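Local structure of CYTH domain-containing protein (Pyrococcus furiosus, 1YEM) at residues F22-T25 with L26-N30. The protein is of unknown function but belongs to the CYTH superfamily of class IV adenylate cyclases and triphosphatases, and so probably acts on a triphosphate substrate. Residues are numbered along the deposited sequence; the frame is centred on the assembly and turned at random.
Sequences FLHT and LNTFN
With OG1 lying opposite its own carbonyl carbon and beside the backbone N (chi1 -75°), T28 reaches back one turn to H24, whose ring, with CG anti to the backbone N and beside the carbonyl carbon, comes back near 26-30 at its end. The T28 hydroxyl donates to H24 O at 3.2 Å from OG1, coming from above the carbonyl plane. T28 N reaches the same H24 O at 3.1 Å, with a C=O...N angle of 164°. One carbonyl oxygen is thus gripped twice by a single residue. T28 OG1 also sits over one face of the H24 imidazole, offset toward its rim. N27 brings its amide up on the same turn, nearly perpendicular to that ring (83°). Its ND2 lies 3.6 Å from H24 CD2. These contacts belong to helix 19-29, which follows the first strand of the CYTH barrel and links it to strand 32-44. L26 N to F22 O (2.8 Å) and N27 N to L23 O (3.0 Å) continue the i to i+4 ladder. On the flank facing the barrel, L26 CD2 packs 4.1 Å from L23 CD2 and 4.2 Å from F22 CE1. L23 and L26 both lean on Y113 of strand 102-115, while F22 meets V122 and L26 meets L120, both of strand 118-125, which seats the helix against the barrel. Near the C-terminal end, the F29 ring turns its edge to T25 O, with CD2 3.2 Å from that oxygen, which lies near the ring plane. N30 then leaves helical geometry with a positive phi, its N bonded weakly to L26 O.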
loop_
_atom_site.group_PDB
_atom_site.type_symbol
_atom_site.label_atom_id
_atom_site.label_comp_id
_atom_site.label_asym_id
_atom_site.label_seq_id
_atom_site.Cartn_x
_atom_site.Cartn_y
_atom_site.Cartn_z
ATOM N N PHE B 22 -3.562 -13.050 33.598
ATOM C CA PHE B 22 -2.270 -12.926 32.931
ATOM C C PHE B 22 -1.581 -11.595 33.170
ATOM O O PHE B 22 -0.354 -11.540 33.216
ATOM C CB PHE B 22 -2.397 -13.168 31.424
ATOM C CG PHE B 22 -1.083 -13.163 30.715
ATOM C CD1 PHE B 22 -0.630 -12.021 30.074
ATOM C CD2 PHE B 22 -0.264 -14.293 30.736
ATOM C CE1 PHE B 22 0.601 -12.009 29.439
ATOM C CE2 PHE B 22 0.966 -14.281 30.108
ATOM C CZ PHE B 22 1.398 -13.141 29.454
ATOM N N LEU B 23 -2.346 -10.519 33.304
ATOM C CA LEU B 23 -1.725 -9.207 33.568
ATOM C C LEU B 23 -1.131 -9.127 34.983
ATOM O O LEU B 23 -0.186 -8.363 35.206
ATOM C CB LEU B 23 -2.693 -8.037 33.290
ATOM C CG LEU B 23 -2.530 -7.429 31.880
ATOM C CD1 LEU B 23 -3.757 -6.651 31.448
ATOM C CD2 LEU B 23 -1.300 -6.534 31.805
ATOM N N HIS B 24 -1.666 -9.916 35.923
ATOM C CA HIS B 24 -1.022 -10.058 37.229
ATOM C C HIS B 24 0.306 -10.791 37.072
ATOM O O HIS B 24 1.343 -10.290 37.502
ATOM C CB HIS B 24 -1.894 -10.801 38.254
ATOM C CG HIS B 24 -1.214 -10.991 39.583
ATOM N ND1 HIS B 24 -0.894 -12.237 40.088
ATOM C CD2 HIS B 24 -0.758 -10.089 40.489
ATOM C CE1 HIS B 24 -0.289 -12.093 41.258
ATOM N NE2 HIS B 24 -0.193 -10.801 41.522
ATOM N N THR B 25 0.258 -11.973 36.453
ATOM C CA THR B 25 1.455 -12.761 36.159
ATOM C C THR B 25 2.525 -11.917 35.467
ATOM O O THR B 25 3.698 -12.003 35.789
ATOM C CB THR B 25 1.123 -13.964 35.254
ATOM O OG1 THR B 25 0.045 -14.714 35.824
ATOM C CG2 THR B 25 2.332 -14.871 35.087
ATOM N N LEU B 26 2.101 -11.083 34.533
ATOM C CA LEU B 26 3.016 -10.247 33.777
ATOM C C LEU B 26 3.635 -9.109 34.619
ATOM O O LEU B 26 4.826 -8.835 34.499
ATOM C CB LEU B 26 2.277 -9.665 32.565
ATOM C CG LEU B 26 3.111 -8.945 31.509
ATOM C CD1 LEU B 26 4.049 -9.915 30.819
ATOM C CD2 LEU B 26 2.189 -8.271 30.510
ATOM N N ASN B 27 2.815 -8.449 35.452
ATOM C CA ASN B 27 3.285 -7.323 36.297
ATOM C C ASN B 27 4.283 -7.787 37.347
ATOM O O ASN B 27 5.128 -7.016 37.808
ATOM C CB ASN B 27 2.102 -6.564 36.971
ATOM C CG ASN B 27 1.673 -7.159 38.344
ATOM O OD1 ASN B 27 2.505 -7.543 39.163
ATOM N ND2 ASN B 27 0.365 -7.193 38.591
ATOM N N THR B 28 4.143 -9.052 37.730
ATOM C CA THR B 28 5.064 -9.727 38.619
ATOM C C THR B 28 6.504 -9.710 38.064
ATOM O O THR B 28 7.446 -9.457 38.798
ATOM C CB THR B 28 4.562 -11.178 38.852
ATOM O OG1 THR B 28 3.437 -11.161 39.753
ATOM C CG2 THR B 28 5.631 -12.045 39.403
ATOM N N PHE B 29 6.655 -9.979 36.772
ATOM C CA PHE B 29 7.957 -9.858 36.082
ATOM C C PHE B 29 8.147 -8.459 35.494
ATOM O O PHE B 29 9.215 -8.141 34.960
ATOM C CB PHE B 29 8.065 -10.911 34.990
ATOM C CG PHE B 29 7.959 -12.299 35.513
ATOM C CD1 PHE B 29 9.086 -12.979 35.936
ATOM C CD2 PHE B 29 6.730 -12.909 35.639
ATOM C CE1 PHE B 29 8.992 -14.257 36.450
ATOM C CE2 PHE B 29 6.624 -14.184 36.149
ATOM C CZ PHE B 29 7.762 -14.864 36.556
ATOM N N ASN B 30 7.080 -7.653 35.571
ATOM C CA ASN B 30 7.117 -6.226 35.276
ATOM C C ASN B 30 8.046 -5.862 34.083
ATOM O O ASN B 30 9.126 -5.282 34.278
ATOM C CB ASN B 30 7.527 -5.467 36.554
ATOM C CG ASN B 30 7.242 -3.978 36.474
ATOM O OD1 ASN B 30 6.218 -3.543 35.914
ATOM N ND2 ASN B 30 8.149 -3.181 37.033
#